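Local coordinates for cellulosomal scaffoldin adaptor protein B (Acetivibrio cellulolyticus, PDB 3FNK) that acts as a cellulosomal scaffoldin adaptor, whose second type II cohesin module, the piece described here, is a dockerin-binding module of the cellulosome, at residues Ser40-Asn45 / Leu98-Thr103; Gly146-Thr151 / Tyr164-Pro169. All coordinates share one frame; numbering follows the deposited sequence.

Interaction 1. Residues Ser40-Asn45 / Leu98-Thr103. With EDO (1,2-ethanediol), chain D.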
# COMPACT_ATOMS: atom_id res chain seq x y z
N SER A 40 -13.10 1.68 -4.65
CA SER A 40 -12.98 0.64 -5.71
C SER A 40 -11.58 0.40 -6.24
O SER A 40 -11.42 -0.43 -7.15
CB SER A 40 -13.90 0.96 -6.89
OG SER A 40 -13.43 2.14 -7.49
N GLY A 41 -10.57 1.12 -5.72
CA GLY A 41 -9.18 0.93 -6.20
C GLY A 41 -8.20 1.97 -5.69
O GLY A 41 -8.60 3.02 -5.19
N TYR A 42 -6.91 1.66 -5.78
CA TYR A 42 -5.87 2.51 -5.21
C TYR A 42 -4.69 2.56 -6.12
O TYR A 42 -4.39 1.58 -6.84
CB TYR A 42 -5.34 1.96 -3.88
CG TYR A 42 -4.48 0.67 -4.00
CD1 TYR A 42 -3.09 0.73 -4.22
CD2 TYR A 42 -5.06 -0.58 -3.89
CE1 TYR A 42 -2.31 -0.42 -4.36
CE2 TYR A 42 -4.26 -1.79 -3.98
CZ TYR A 42 -2.91 -1.68 -4.23
OH TYR A 42 -2.14 -2.82 -4.32
N GLN A 43 -3.99 3.69 -6.05
CA GLN A 43 -2.63 3.75 -6.51
C GLN A 43 -1.82 4.34 -5.35
O GLN A 43 -2.24 5.36 -4.79
CB GLN A 43 -2.49 4.62 -7.75
CG GLN A 43 -1.04 4.63 -8.23
CD GLN A 43 -0.84 5.64 -9.34
OE1 GLN A 43 -1.71 6.47 -9.58
NE2 GLN A 43 0.29 5.58 -10.02
N VAL A 44 -0.69 3.73 -5.02
CA VAL A 44 0.21 4.32 -4.00
C VAL A 44 1.65 4.29 -4.40
O VAL A 44 2.09 3.34 -5.03
CB VAL A 44 0.09 3.59 -2.62
CG1 VAL A 44 -1.29 3.78 -2.05
CG2 VAL A 44 0.43 2.11 -2.74
N ASN A 45 2.39 5.32 -4.01
CA ASN A 45 3.81 5.45 -4.31
C ASN A 45 4.56 5.40 -2.97
O ASN A 45 4.26 6.17 -2.04
CB ASN A 45 4.03 6.77 -5.03
CG ASN A 45 5.37 6.84 -5.72
OD1 ASN A 45 5.63 6.10 -6.67
ND2 ASN A 45 6.24 7.75 -5.25
N LEU A 98 2.28 0.82 -6.92
CA LEU A 98 1.37 -0.29 -6.97
C LEU A 98 -0.04 0.23 -7.20
O LEU A 98 -0.47 1.23 -6.57
CB LEU A 98 1.32 -1.00 -5.62
CG LEU A 98 2.58 -1.18 -4.78
CD1 LEU A 98 2.19 -1.65 -3.39
CD2 LEU A 98 3.46 -2.23 -5.43
N SER A 99 -0.78 -0.47 -8.04
CA SER A 99 -2.18 -0.14 -8.32
C SER A 99 -2.98 -1.39 -8.44
O SER A 99 -2.56 -2.36 -9.07
CB SER A 99 -2.33 0.60 -9.63
OG SER A 99 -1.54 1.74 -9.67
N ARG A 100 -4.16 -1.35 -7.84
CA ARG A 100 -5.15 -2.37 -8.01
C ARG A 100 -6.53 -1.72 -8.01
O ARG A 100 -6.85 -0.94 -7.07
CB ARG A 100 -5.02 -3.40 -6.90
CG ARG A 100 -5.91 -4.60 -7.09
CD ARG A 100 -5.68 -5.71 -6.05
NE ARG A 100 -6.60 -6.83 -6.31
CZ ARG A 100 -6.25 -8.04 -6.78
NH1 ARG A 100 -4.97 -8.32 -7.07
NH2 ARG A 100 -7.19 -8.98 -6.95
N SER A 101 -7.36 -2.05 -9.01
CA SER A 101 -8.73 -1.54 -9.12
C SER A 101 -9.72 -2.61 -9.61
O SER A 101 -9.34 -3.49 -10.35
CB SER A 101 -8.83 -0.40 -10.15
OG SER A 101 -8.52 0.87 -9.62
N TYR A 102 -10.98 -2.51 -9.20
CA TYR A 102 -12.07 -3.17 -9.90
C TYR A 102 -12.36 -2.46 -11.22
O TYR A 102 -12.25 -1.23 -11.29
CB TYR A 102 -13.32 -3.13 -9.03
CG TYR A 102 -13.29 -4.12 -7.86
CD1 TYR A 102 -13.86 -3.79 -6.62
CD2 TYR A 102 -12.70 -5.37 -8.00
CE1 TYR A 102 -13.86 -4.68 -5.56
CE2 TYR A 102 -12.68 -6.27 -6.93
CZ TYR A 102 -13.29 -5.94 -5.72
OH TYR A 102 -13.26 -6.84 -4.67
N THR A 103 -12.75 -3.22 -12.24
CA THR A 103 -13.09 -2.65 -13.54
C THR A 103 -14.58 -2.79 -13.89
O THR A 103 -15.13 -1.95 -14.63
CB THR A 103 -12.25 -3.30 -14.69
OG1 THR A 103 -12.34 -4.72 -14.60
CG2 THR A 103 -10.80 -2.88 -14.60
C1 EDO D . 0.96 0.90 -11.58
O1 EDO D . 1.13 1.40 -10.24
C2 EDO D . 1.52 1.93 -12.53
O2 EDO D . 0.55 2.94 -12.76
O HOH W 1 -11.38 2.08 -9.41
O HOH W 2 -5.94 1.75 -9.48

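Interaction 2. Residues Gly146-Thr151 / Tyr164-Pro169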
# COMPACT_ATOMS: atom_id res chain seq x y z
N GLY A 146 -1.62 13.00 -6.75
CA GLY A 146 -1.38 12.16 -5.54
C GLY A 146 -1.59 12.91 -4.23
O GLY A 146 -1.05 13.97 -4.07
N ILE A 147 -2.38 12.38 -3.30
CA ILE A 147 -2.48 12.96 -1.97
C ILE A 147 -1.43 12.26 -1.14
O ILE A 147 -1.62 11.08 -0.72
CB ILE A 147 -3.91 12.77 -1.34
CG1 ILE A 147 -4.94 13.55 -2.17
CG2 ILE A 147 -3.91 13.14 0.19
CD1 ILE A 147 -6.43 13.26 -1.84
N THR A 148 -0.29 12.94 -0.94
CA THR A 148 0.83 12.31 -0.22
C THR A 148 1.11 10.88 -0.74
O THR A 148 1.17 9.92 0.01
CB THR A 148 0.60 12.33 1.31
OG1 THR A 148 0.18 13.64 1.72
CG2 THR A 148 1.88 11.95 2.05
N GLY A 149 1.28 10.77 -2.06
CA GLY A 149 1.64 9.50 -2.69
C GLY A 149 0.47 8.52 -2.82
O GLY A 149 0.70 7.32 -3.00
N THR A 150 -0.77 8.99 -2.70
CA THR A 150 -1.93 8.09 -2.74
C THR A 150 -3.02 8.63 -3.65
O THR A 150 -3.33 9.84 -3.67
CB THR A 150 -2.58 7.79 -1.32
OG1 THR A 150 -3.30 8.94 -0.87
CG2 THR A 150 -1.55 7.36 -0.27
N THR A 151 -3.67 7.71 -4.37
CA THR A 151 -4.90 8.04 -5.12
C THR A 151 -5.88 6.91 -4.89
O THR A 151 -5.55 5.74 -5.07
CB THR A 151 -4.60 8.18 -6.61
OG1 THR A 151 -3.82 9.35 -6.83
CG2 THR A 151 -5.89 8.28 -7.43
N TYR A 164 -9.71 12.17 3.59
CA TYR A 164 -9.04 11.12 4.34
C TYR A 164 -7.60 11.53 4.68
O TYR A 164 -7.04 12.38 3.99
CB TYR A 164 -9.08 9.76 3.61
CG TYR A 164 -8.27 9.71 2.31
CD1 TYR A 164 -6.92 9.32 2.32
CD2 TYR A 164 -8.84 10.10 1.08
CE1 TYR A 164 -6.16 9.29 1.14
CE2 TYR A 164 -8.08 10.06 -0.13
CZ TYR A 164 -6.75 9.66 -0.08
OH TYR A 164 -5.98 9.60 -1.23
N PHE A 165 -7.03 10.88 5.68
CA PHE A 165 -5.65 11.10 6.12
C PHE A 165 -4.74 10.03 5.58
O PHE A 165 -5.13 8.89 5.47
CB PHE A 165 -5.59 11.06 7.66
CG PHE A 165 -6.35 12.20 8.32
CD1 PHE A 165 -7.70 12.06 8.64
CD2 PHE A 165 -5.70 13.42 8.59
CE1 PHE A 165 -8.42 13.14 9.23
CE2 PHE A 165 -6.40 14.51 9.18
CZ PHE A 165 -7.76 14.35 9.51
N VAL A 166 -3.51 10.41 5.25
CA VAL A 166 -2.46 9.43 4.93
C VAL A 166 -1.58 9.31 6.17
O VAL A 166 -0.91 10.27 6.51
CB VAL A 166 -1.62 9.93 3.71
CG1 VAL A 166 -0.41 9.07 3.47
CG2 VAL A 166 -2.53 10.03 2.42
N ILE A 167 -1.62 8.18 6.88
CA ILE A 167 -0.91 8.06 8.15
C ILE A 167 0.38 7.30 7.85
O ILE A 167 0.34 6.14 7.49
CB ILE A 167 -1.75 7.33 9.22
CG1 ILE A 167 -3.06 8.09 9.47
CG2 ILE A 167 -0.95 7.14 10.54
CD1 ILE A 167 -4.15 7.35 10.32
N GLN A 168 1.51 7.99 7.94
CA GLN A 168 2.84 7.40 7.66
C GLN A 168 3.17 6.33 8.70
O GLN A 168 2.79 6.46 9.86
CB GLN A 168 3.91 8.48 7.59
CG GLN A 168 3.58 9.62 6.61
CD GLN A 168 3.79 9.23 5.17
OE1 GLN A 168 4.04 8.07 4.85
NE2 GLN A 168 3.66 10.19 4.27
N PRO A 169 3.84 5.24 8.30
CA PRO A 169 3.92 4.05 9.17
C PRO A 169 4.82 4.12 10.40
O PRO A 169 4.64 3.31 11.32
CB PRO A 169 4.45 2.96 8.24
CG PRO A 169 5.14 3.70 7.16
CD PRO A 169 4.37 4.96 6.95

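Interaction 1. Residues Ser40-Asn45 / Leu98-Thr103
The aromatic ring of Y42 lies flat against the backbone of the opposing strand, with R100 N 3.8 Å above the ring plane and over its centre. That N-H is committed to Y42 O, so the ring covers a peptide whose donor is already used. A chi1 of 71° sets CG between the backbone N and the carbonyl carbon, which turns the ring across to R100, where Y42 CE2 meets R100 CB at 3.4 Å. L98 CB meets the same ring at its edge, in plane. R100 itself runs out extended, and its NE is bonded to L76 O beyond the contact.

The strands are antiparallel, their N-to-C directions 170° apart, in the antiparallel sheet of the cohesin beta sandwich. Y42 and R100 form one hydrogen-bonded pair (Y42 N to R100 O, 2.9 Å), V44 and L98 the next; V44 N reaches L98 O with an N-H...O angle of 163°. Y102 N to S40 O extends the ladder. Between these lie the non-hydrogen-bonded pairs G41-S101 and Q43-S99. In the first, G41 CA and S101 CA are 3.9 Å apart, and S101 OG comes to 3.5 Å from G41 CA.

The two faces differ sharply. Y42 and L98 turn inward onto L120, A121 and V123 of strand 118-127. On the other face, Q43 CG rests on S99 OG at 3.3 Å, while Q43 NE2 is bonded to N97 OD1. A water links S101 OG (2.7 Å) to Y42 O, and another links S101 OG to S40 OG, which is also hydrogen-bonded to N154 O. Ethanediol, probably from the crystallisation liquor, bonds N97 OD1 and brings O1 to 2.8 Å from S99 OG. Strands 39-47 and 95-102 probably belong to the sheet that receives dockerin in related cohesins; here the serine hydroxyls make a local, hydrated patch on it.

Interaction 2. Residues Gly146-Thr151 / Tyr164-Pro169
Y164 and V166 meet I147, T148 and T150 where a type I′ beta turn of the cohesin beta sandwich comes up against the short strand 165-167. The turn is identified by phi of 47° at T148 and 78° at G149, with psi positive at both. Two backbone bonds between I147 and T150 close the two-residue hairpin: I147 N to T150 O, and T150 N to I147 O, which is weak.

Among the polar contacts, T150 OG1 is central. It donates to I147 O at 2.7 Å, in the carbonyl plane and on a lone pair. Y164 OH comes within 2.8 Å of T150 OG1, which sits at the edge of the tyrosine ring. For T150, a chi1 of 74° puts OG1 between the backbone N and the carbonyl carbon, where it meets both partners.

Apolar contacts continue the join. I147 CD1 meets Y164 tip to tip, 4.0 Å from CE2, and I147 CG2 lies 4.1 Å from V166 CG2. The two V166 methyls lie against T148 CB; CG2 approaches I147 O and T150, while CG1 touches T148 CG2. F137 of strand 136-137 backs both T150 and V166.

Q168, whose OE1 is bonded to F137 N, adds NE2, 3.3 Å from T148 CG2.

How the interactions relate
From the N terminus, strand 39-47 comes first; interaction 1 pairs it with strand 95-102 and closes a loop of 52 residues between the segments. Only afterwards does the chain reach 146-151, which meets 164-169 in interaction 2 across 12 intervening residues, so the two loops follow in series and neither nests nor crosses. Their centres lie 13 Å apart, yet they touch: Q43 N to T151 O and N45 N to G149 O, both 2.8 Å, are probable hydrogen bonds. Strand 39-47 thus lies between 95-102 and 150-154 in the antiparallel sheet, and interaction 2 carries the connection onward to strand 165-167, which pairs in parallel with 11-16 in the mixed sheet.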